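Local atomic coordinates of segregation and condensation protein A (Pyrococcus furiosus, PDB entry 5XNS), a protein that probably acts as the kleisin subunit of an SMC complex in chromosome condensation and segregation, its C-terminal winged-helix domain binding the SMC partner. Residues B[4-9]-B[42-47]; B[23-28]-B[64-69]. One frame throughout, in Å; residues are numbered along the deposited sequence.

Overall arrangement
The chain is the C-terminal, winged-helix part of ScpA, and its elements run helix 3-20, strand 24-25, helix 35-50, then strands 54-58 and 65-69. Contact 1 crosses the two long helices; contact 2 pairs the short first strand with the last one. Their segments alternate along the chain, and each contact ties an early element to a later one. Their centres lie about 13 Å apart, on opposite sides of the chain's centre, and they meet where Leu45 of helix 35-50 packs on Phe26 and Val67. Helices and sheet thus close on a shared apolar core, while residues of both contacts pack against a chain of another protein, consistent with a domain that binds an SMC partner.

Contact 1: residues B[4-9]-B[42-47]; sequences KYVEEL and FLYLLF
This is an apolar helix-helix crossing, in which the N-terminal part of helix 3-20 lies almost at a right angle across the later part of helix 35-50. The axes of the two segments approach to 9.6 Å and cross at -84°, so each helix meets the other over little more than one turn, and Tyr44, Val6 and Leu9 carry most of the contact. Tyr44 points at helix 3-20, its CG anti to the carbonyl carbon, and offers a broad flat face to the short Val6. CG2 of Val6 sits 3.9 Å from the centroid of the Tyr44 ring, 21° off the normal, a CH-pi contact shifted toward the CG-CD1 side. Valine suits this place because its branch at CB brings a methyl to the ring straight from the backbone. The same methyl meets the edge of the Phe47 ring one turn further on, CG2 of Val6 being 4.0 Å from CD2 of Phe47. In the winged-helix fold these are the first helix and the long helix that precedes the hairpin; the latter also presents Phe42, Leu43, Leu46 and Phe47 to a chain of another protein. Leu9, one turn after Val6, reaches across to the base of Tyr44. Its longer, slim side chain, with CG anti to the backbone N (chi1 171°), places CD2 3.6 Å from CB of Tyr44 and 4.0 Å from CD2 of Leu45. The Leu45 side chain starts out away from helix 3-20 but returns with CD2, crossing Leu9 at about a right angle; it also touches Phe26 and Ile56. At the exposed margin, Tyr5 contributes its CB, 3.7 Å from CE2 of Tyr44, while its ring turns away.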
ATOM      1  N   LYS B   4      -7.651  32.418  -9.997  1.00 50.45           N
ATOM      2  CA  LYS B   4      -8.746  33.382  -9.996  1.00 50.11           C
ATOM      3  C   LYS B   4      -9.989  32.828  -9.303  1.00 49.68           C
ATOM      4  O   LYS B   4     -10.741  33.593  -8.685  1.00 48.53           O
ATOM      5  CB  LYS B   4      -9.052  33.847 -11.427  1.00 51.45           C
ATOM      6  CG  LYS B   4      -9.750  32.839 -12.331  1.00 60.76           C
ATOM      7  CD  LYS B   4     -10.210  33.500 -13.641  1.00 58.20           C
ATOM      8  CE  LYS B   4     -11.128  32.578 -14.433  1.00 63.71           C
ATOM      9  NZ  LYS B   4     -11.543  33.151 -15.745  1.00 67.29           N
ATOM     10  N   TYR B   5     -10.213  31.514  -9.370  1.00 48.18           N
ATOM     11  CA  TYR B   5     -11.360  30.924  -8.682  1.00 48.71           C
ATOM     12  C   TYR B   5     -11.147  30.902  -7.174  1.00 43.20           C
ATOM     13  O   TYR B   5     -12.084  31.145  -6.401  1.00 42.49           O
ATOM     14  CB  TYR B   5     -11.630  29.516  -9.222  1.00 42.12           C
ATOM     15  CG  TYR B   5     -11.899  29.539 -10.704  1.00 56.90           C
ATOM     16  CD1 TYR B   5     -13.096  30.063 -11.200  1.00 62.27           C
ATOM     17  CD2 TYR B   5     -10.944  29.078 -11.617  1.00 62.79           C
ATOM     18  CE1 TYR B   5     -13.346  30.110 -12.563  1.00 67.07           C
ATOM     19  CE2 TYR B   5     -11.186  29.122 -12.984  1.00 64.12           C
ATOM     20  CZ  TYR B   5     -12.390  29.635 -13.448  1.00 66.40           C
ATOM     21  OH  TYR B   5     -12.645  29.686 -14.797  1.00 71.98           O
ATOM     22  N   VAL B   6      -9.917  30.625  -6.737  1.00 40.92           N
ATOM     23  CA  VAL B   6      -9.607  30.688  -5.313  1.00 38.90           C
ATOM     24  C   VAL B   6      -9.779  32.115  -4.798  1.00 39.20           C
ATOM     25  O   VAL B   6     -10.398  32.344  -3.750  1.00 37.19           O
ATOM     26  CB  VAL B   6      -8.192  30.134  -5.064  1.00 39.93           C
ATOM     27  CG1 VAL B   6      -7.786  30.336  -3.634  1.00 32.16           C
ATOM     28  CG2 VAL B   6      -8.159  28.650  -5.427  1.00 38.20           C
ATOM     29  N   GLU B   7      -9.276  33.097  -5.550  1.00 40.86           N
ATOM     30  CA  GLU B   7      -9.449  34.497  -5.169  1.00 42.04           C
ATOM     31  C   GLU B   7     -10.922  34.909  -5.192  1.00 44.04           C
ATOM     32  O   GLU B   7     -11.384  35.629  -4.296  1.00 37.88           O
ATOM     33  CB  GLU B   7      -8.619  35.393  -6.092  1.00 42.43           C
ATOM     34  CG  GLU B   7      -8.858  36.890  -5.868  1.00 47.90           C
ATOM     35  CD  GLU B   7      -8.163  37.427  -4.606  1.00 57.57           C
ATOM     36  OE1 GLU B   7      -8.490  38.563  -4.163  1.00 60.08           O
ATOM     37  OE2 GLU B   7      -7.285  36.702  -4.071  1.00 60.83           O
ATOM     38  N   GLU B   8     -11.676  34.471  -6.210  1.00 41.46           N
ATOM     39  CA  GLU B   8     -13.106  34.764  -6.241  1.00 43.02           C
ATOM     40  C   GLU B   8     -13.787  34.260  -4.979  1.00 39.79           C
ATOM     41  O   GLU B   8     -14.603  34.970  -4.374  1.00 34.32           O
ATOM     42  CB  GLU B   8     -13.757  34.141  -7.482  1.00 40.50           C
ATOM     43  CG  GLU B   8     -13.717  35.013  -8.747  1.00 54.52           C
ATOM     44  CD  GLU B   8     -14.182  34.266 -10.012  1.00 67.93           C
ATOM     45  OE1 GLU B   8     -13.722  34.615 -11.131  1.00 70.60           O
ATOM     46  OE2 GLU B   8     -15.003  33.325  -9.877  1.00 71.51           O
ATOM     47  N   LEU B   9     -13.448  33.038  -4.556  1.00 31.68           N
ATOM     48  CA  LEU B   9     -14.085  32.477  -3.377  1.00 32.29           C
ATOM     49  C   LEU B   9     -13.679  33.247  -2.125  1.00 31.59           C
ATOM     50  O   LEU B   9     -14.494  33.448  -1.216  1.00 30.05           O
ATOM     51  CB  LEU B   9     -13.730  30.998  -3.261  1.00 29.25           C
ATOM     52  CG  LEU B   9     -14.158  30.320  -1.960  1.00 32.08           C
ATOM     53  CD1 LEU B   9     -15.674  30.377  -1.782  1.00 26.47           C
ATOM     54  CD2 LEU B   9     -13.649  28.884  -1.955  1.00 30.31           C
ATOM     55  N   PHE B  42     -14.126  22.733  -0.926  1.00 22.71           N
ATOM     56  CA  PHE B  42     -13.306  22.365   0.223  1.00 23.84           C
ATOM     57  C   PHE B  42     -11.826  22.618  -0.070  1.00 27.85           C
ATOM     58  O   PHE B  42     -11.118  23.257   0.726  1.00 24.63           O
ATOM     59  CB  PHE B  42     -13.577  20.899   0.569  1.00 22.78           C
ATOM     60  CG  PHE B  42     -12.954  20.432   1.855  1.00 27.35           C
ATOM     61  CD1 PHE B  42     -12.980  21.228   2.996  1.00 29.13           C
ATOM     62  CD2 PHE B  42     -12.378  19.162   1.936  1.00 24.37           C
ATOM     63  CE1 PHE B  42     -12.409  20.782   4.184  1.00 32.42           C
ATOM     64  CE2 PHE B  42     -11.819  18.700   3.121  1.00 25.61           C
ATOM     65  CZ  PHE B  42     -11.833  19.510   4.251  1.00 27.26           C
ATOM     66  N   LEU B  43     -11.364  22.186  -1.250  1.00 24.26           N
ATOM     67  CA  LEU B  43      -9.959  22.343  -1.623  1.00 25.79           C
ATOM     68  C   LEU B  43      -9.555  23.811  -1.678  1.00 27.12           C
ATOM     69  O   LEU B  43      -8.512  24.202  -1.139  1.00 26.55           O
ATOM     70  CB  LEU B  43      -9.701  21.675  -2.975  1.00 24.60           C
ATOM     71  CG  LEU B  43      -8.260  21.608  -3.486  1.00 27.29           C
ATOM     72  CD1 LEU B  43      -7.413  20.733  -2.594  1.00 25.53           C
ATOM     73  CD2 LEU B  43      -8.266  21.045  -4.903  1.00 26.90           C
ATOM     74  N   TYR B  44     -10.371  24.640  -2.336  1.00 25.80           N
ATOM     75  CA  TYR B  44     -10.050  26.058  -2.456  1.00 25.12           C
ATOM     76  C   TYR B  44      -9.955  26.715  -1.081  1.00 26.73           C
ATOM     77  O   TYR B  44      -9.077  27.557  -0.842  1.00 23.98           O
ATOM     78  CB  TYR B  44     -11.095  26.743  -3.340  1.00 28.93           C
ATOM     79  CG  TYR B  44     -10.985  26.346  -4.811  1.00 31.15           C
ATOM     80  CD1 TYR B  44      -9.982  25.489  -5.243  1.00 31.44           C
ATOM     81  CD2 TYR B  44     -11.863  26.842  -5.755  1.00 32.37           C
ATOM     82  CE1 TYR B  44      -9.863  25.128  -6.568  1.00 34.37           C
ATOM     83  CE2 TYR B  44     -11.756  26.489  -7.088  1.00 34.89           C
ATOM     84  CZ  TYR B  44     -10.754  25.632  -7.491  1.00 39.60           C
ATOM     85  OH  TYR B  44     -10.640  25.267  -8.821  1.00 49.88           O
ATOM     86  N   LEU B  45     -10.831  26.316  -0.153  1.00 22.22           N
ATOM     87  CA  LEU B  45     -10.717  26.805   1.212  1.00 26.40           C
ATOM     88  C   LEU B  45      -9.414  26.329   1.858  1.00 28.11           C
ATOM     89  O   LEU B  45      -8.726  27.109   2.530  1.00 26.52           O
ATOM     90  CB  LEU B  45     -11.936  26.372   2.021  1.00 22.97           C
ATOM     91  CG  LEU B  45     -13.230  27.071   1.599  1.00 25.63           C
ATOM     92  CD1 LEU B  45     -14.425  26.361   2.207  1.00 28.67           C
ATOM     93  CD2 LEU B  45     -13.224  28.575   1.965  1.00 25.60           C
ATOM     94  N   LEU B  46      -9.022  25.075   1.620  1.00 24.37           N
ATOM     95  CA  LEU B  46      -7.763  24.614   2.203  1.00 27.05           C
ATOM     96  C   LEU B  46      -6.578  25.360   1.609  1.00 27.28           C
ATOM     97  O   LEU B  46      -5.599  25.633   2.316  1.00 24.10           O
ATOM     98  CB  LEU B  46      -7.606  23.106   2.025  1.00 20.69           C
ATOM     99  CG  LEU B  46      -8.690  22.366   2.795  1.00 23.74           C
ATOM    100  CD1 LEU B  46      -8.958  21.005   2.150  1.00 25.77           C
ATOM    101  CD2 LEU B  46      -8.324  22.232   4.260  1.00 22.04           C
ATOM    102  N   PHE B  47      -6.637  25.681   0.306  1.00 26.62           N
ATOM    103  CA  PHE B  47      -5.631  26.560  -0.291  1.00 28.07           C
ATOM    104  C   PHE B  47      -5.587  27.904   0.435  1.00 31.64           C
ATOM    105  O   PHE B  47      -4.513  28.400   0.803  1.00 27.79           O
ATOM    106  CB  PHE B  47      -5.921  26.772  -1.782  1.00 25.94           C
ATOM    107  CG  PHE B  47      -5.644  25.559  -2.658  1.00 29.83           C
ATOM    108  CD1 PHE B  47      -5.062  24.410  -2.142  1.00 28.62           C
ATOM    109  CD2 PHE B  47      -5.976  25.581  -4.006  1.00 32.39           C
ATOM    110  CE1 PHE B  47      -4.803  23.308  -2.955  1.00 27.89           C
ATOM    111  CE2 PHE B  47      -5.728  24.487  -4.824  1.00 31.90           C
ATOM    112  CZ  PHE B  47      -5.139  23.353  -4.300  1.00 29.00           C
TER

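Contact 2: residues B[23-28]-B[64-69]; sequences PIKFWD and EILVVP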
ATOM      1  N   PRO B  23     -19.132  33.301  11.777  1.00 41.54           N
ATOM      2  CA  PRO B  23     -18.508  32.290  10.907  1.00 39.22           C
ATOM      3  C   PRO B  23     -19.482  31.781   9.850  1.00 37.50           C
ATOM      4  O   PRO B  23     -20.678  31.616  10.104  1.00 39.78           O
ATOM      5  CB  PRO B  23     -18.100  31.177  11.883  1.00 36.63           C
ATOM      6  CG  PRO B  23     -18.010  31.852  13.227  1.00 34.51           C
ATOM      7  CD  PRO B  23     -19.080  32.906  13.199  1.00 39.43           C
ATOM      8  N   ILE B  24     -18.951  31.530   8.653  1.00 34.06           N
ATOM      9  CA  ILE B  24     -19.752  31.090   7.513  1.00 30.54           C
ATOM     10  C   ILE B  24     -19.741  29.565   7.447  1.00 28.98           C
ATOM     11  O   ILE B  24     -18.672  28.942   7.458  1.00 30.31           O
ATOM     12  CB  ILE B  24     -19.210  31.709   6.212  1.00 34.07           C
ATOM     13  CG1 ILE B  24     -19.336  33.232   6.279  1.00 30.75           C
ATOM     14  CG2 ILE B  24     -19.938  31.141   4.985  1.00 26.88           C
ATOM     15  CD1 ILE B  24     -18.438  33.946   5.335  1.00 32.48           C
ATOM     16  N   LYS B  25     -20.933  28.959   7.384  1.00 27.18           N
ATOM     17  CA  LYS B  25     -21.034  27.510   7.201  1.00 30.63           C
ATOM     18  C   LYS B  25     -20.468  27.084   5.845  1.00 31.50           C
ATOM     19  O   LYS B  25     -20.819  27.653   4.806  1.00 31.51           O
ATOM     20  CB  LYS B  25     -22.495  27.053   7.296  1.00 32.53           C
ATOM     21  CG  LYS B  25     -23.179  27.267   8.639  1.00 42.57           C
ATOM     22  CD  LYS B  25     -24.632  26.766   8.599  1.00 42.80           C
ATOM     23  CE  LYS B  25     -25.321  26.971   9.947  1.00 53.93           C
ATOM     24  NZ  LYS B  25     -26.688  26.371   9.996  1.00 57.35           N
ATOM     25  N   PHE B  26     -19.611  26.059   5.857  1.00 33.83           N
ATOM     26  CA  PHE B  26     -19.124  25.470   4.611  1.00 30.37           C
ATOM     27  C   PHE B  26     -20.274  25.168   3.659  1.00 31.34           C
ATOM     28  O   PHE B  26     -20.204  25.500   2.470  1.00 28.71           O
ATOM     29  CB  PHE B  26     -18.310  24.195   4.891  1.00 28.39           C
ATOM     30  CG  PHE B  26     -17.936  23.417   3.641  1.00 25.78           C
ATOM     31  CD1 PHE B  26     -17.101  23.973   2.687  1.00 27.50           C
ATOM     32  CD2 PHE B  26     -18.428  22.133   3.429  1.00 31.41           C
ATOM     33  CE1 PHE B  26     -16.740  23.261   1.537  1.00 28.73           C
ATOM     34  CE2 PHE B  26     -18.087  21.404   2.267  1.00 26.18           C
ATOM     35  CZ  PHE B  26     -17.238  21.974   1.322  1.00 28.29           C
ATOM     36  N   TRP B  27     -21.350  24.544   4.165  1.00 28.16           N
ATOM     37  CA  TRP B  27     -22.450  24.154   3.283  1.00 32.15           C
ATOM     38  C   TRP B  27     -22.979  25.341   2.490  1.00 32.55           C
ATOM     39  O   TRP B  27     -23.364  25.197   1.326  1.00 35.63           O
ATOM     40  CB  TRP B  27     -23.604  23.522   4.068  1.00 37.41           C
ATOM     41  CG  TRP B  27     -23.256  22.336   4.921  1.00 39.17           C
ATOM     42  CD1 TRP B  27     -23.641  22.125   6.221  1.00 39.19           C
ATOM     43  CD2 TRP B  27     -22.475  21.195   4.545  1.00 37.31           C
ATOM     44  NE1 TRP B  27     -23.140  20.929   6.673  1.00 40.54           N
ATOM     45  CE2 TRP B  27     -22.420  20.338   5.668  1.00 38.72           C
ATOM     46  CE3 TRP B  27     -21.814  20.813   3.373  1.00 35.03           C
ATOM     47  CZ2 TRP B  27     -21.722  19.122   5.651  1.00 39.78           C
ATOM     48  CZ3 TRP B  27     -21.119  19.617   3.364  1.00 33.34           C
ATOM     49  CH2 TRP B  27     -21.081  18.782   4.495  1.00 31.88           C
ATOM     50  N   ASP B  28     -23.010  26.524   3.102  1.00 34.20           N
ATOM     51  CA  ASP B  28     -23.560  27.692   2.420  1.00 36.39           C
ATOM     52  C   ASP B  28     -22.650  28.206   1.317  1.00 34.77           C
ATOM     53  O   ASP B  28     -23.065  29.086   0.551  1.00 33.40           O
ATOM     54  CB  ASP B  28     -23.826  28.825   3.419  1.00 35.48           C
ATOM     55  CG  ASP B  28     -24.927  28.492   4.422  1.00 37.20           C
ATOM     56  OD1 ASP B  28     -25.660  27.486   4.239  1.00 39.43           O
ATOM     57  OD2 ASP B  28     -25.068  29.270   5.391  1.00 37.70           O
ATOM     58  N   GLU B  64     -19.861  19.899  11.564  1.00 33.55           N
ATOM     59  CA  GLU B  64     -20.051  21.140  10.832  1.00 34.53           C
ATOM     60  C   GLU B  64     -18.732  21.888  10.679  1.00 31.06           C
ATOM     61  O   GLU B  64     -17.965  22.023  11.632  1.00 31.88           O
ATOM     62  CB  GLU B  64     -21.085  22.021  11.542  1.00 38.32           C
ATOM     63  CG  GLU B  64     -21.300  23.358  10.844  1.00 47.80           C
ATOM     64  CD  GLU B  64     -22.759  23.778  10.784  1.00 55.06           C
ATOM     65  OE1 GLU B  64     -23.269  24.337  11.787  1.00 53.55           O
ATOM     66  OE2 GLU B  64     -23.392  23.525   9.729  1.00 52.79           O
ATOM     67  N   ILE B  65     -18.481  22.369   9.467  1.00 29.33           N
ATOM     68  CA  ILE B  65     -17.300  23.144   9.129  1.00 27.25           C
ATOM     69  C   ILE B  65     -17.710  24.604   8.946  1.00 32.14           C
ATOM     70  O   ILE B  65     -18.693  24.894   8.256  1.00 29.44           O
ATOM     71  CB  ILE B  65     -16.649  22.591   7.851  1.00 29.74           C
ATOM     72  CG1 ILE B  65     -16.303  21.110   8.042  1.00 27.88           C
ATOM     73  CG2 ILE B  65     -15.432  23.421   7.471  1.00 27.61           C
ATOM     74  CD1 ILE B  65     -15.906  20.389   6.746  1.00 26.55           C
ATOM     75  N   LEU B  66     -16.955  25.519   9.558  1.00 28.19           N
ATOM     76  CA  LEU B  66     -17.174  26.957   9.447  1.00 31.83           C
ATOM     77  C   LEU B  66     -15.916  27.639   8.930  1.00 28.14           C
ATOM     78  O   LEU B  66     -14.803  27.134   9.079  1.00 31.41           O
ATOM     79  CB  LEU B  66     -17.553  27.584  10.789  1.00 31.99           C
ATOM     80  CG  LEU B  66     -18.663  26.889  11.557  1.00 36.50           C
ATOM     81  CD1 LEU B  66     -18.618  27.363  12.990  1.00 35.15           C
ATOM     82  CD2 LEU B  66     -20.021  27.184  10.917  1.00 35.54           C
ATOM     83  N   VAL B  67     -16.102  28.821   8.348  1.00 27.97           N
ATOM     84  CA  VAL B  67     -15.029  29.566   7.707  1.00 27.07           C
ATOM     85  C   VAL B  67     -15.023  30.994   8.234  1.00 32.52           C
ATOM     86  O   VAL B  67     -16.072  31.651   8.278  1.00 31.96           O
ATOM     87  CB  VAL B  67     -15.181  29.581   6.175  1.00 26.02           C
ATOM     88  CG1 VAL B  67     -13.975  30.272   5.528  1.00 26.65           C
ATOM     89  CG2 VAL B  67     -15.369  28.155   5.646  1.00 26.99           C
ATOM     90  N   VAL B  68     -13.843  31.484   8.591  1.00 27.99           N
ATOM     91  CA  VAL B  68     -13.686  32.878   8.978  1.00 33.06           C
ATOM     92  C   VAL B  68     -12.518  33.453   8.192  1.00 34.66           C
ATOM     93  O   VAL B  68     -11.446  32.833   8.148  1.00 35.85           O
ATOM     94  CB  VAL B  68     -13.468  33.016  10.493  1.00 35.92           C
ATOM     95  CG1 VAL B  68     -13.198  34.467  10.861  1.00 35.76           C
ATOM     96  CG2 VAL B  68     -14.677  32.490  11.235  1.00 35.05           C
ATOM     97  N   PRO B  69     -12.672  34.607   7.541  1.00 34.14           N
ATOM     98  CA  PRO B  69     -11.525  35.215   6.852  1.00 39.81           C
ATOM     99  C   PRO B  69     -10.548  35.821   7.850  1.00 40.95           C
ATOM    100  O   PRO B  69     -10.909  36.160   8.979  1.00 38.18           O
ATOM    101  CB  PRO B  69     -12.166  36.283   5.958  1.00 34.57           C
ATOM    102  CG  PRO B  69     -13.455  36.627   6.649  1.00 34.63           C
ATOM    103  CD  PRO B  69     -13.926  35.348   7.311  1.00 33.94           C
TER
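Pro23 overlaps two side chains of the last strand, its CB lying 3.7 Å from CG2 of Val68 and 3.8 Å from CB of Leu66. Here the short first strand of the winged-helix fold, 24-25, joins strand 65-69 in antiparallel fashion, and 65-69 continues to strand 54-58 on its other side through bonds such as Leu66 with Ile57. Ile24 and Val67 form the hydrogen-bonded pair. The bond from Ile24 N to Val67 O is nearly straight (173°); the return bond from Val67 N to Ile24 O is short, 2.7 Å, but bent to 138°, and Leu66 CA adds a C-H contact to the same oxygen, which is thus approached twice. Since the pair uses the N-H and C=O of Ile24, a proline just before it costs the ladder nothing. The beta-branched Ile24 and Val67 turn to the buried face, where Val67 packs on Leu45 and Ile24 on Ile16. A third bond between the segments runs from Phe26 N to Ile65 O, 2.8 Å, straight at the hydrogen though the donor stands above the carbonyl plane, as the chain turns into helical conformation. Phe26 lays its CB 3.8 Å from CB of Ile65 and sends its ring on toward helix 35-50. On the outer face, extended Lys25 runs beside Leu66 CD2 and crosses Glu64; its NZ stays 4.4 Å from Glu64 OE1, too far for a salt bridge, though the opposite charges probably still attract. The other carboxylate oxygen, Glu64 OE2, comes 3.8 Å from Trp27 CD1.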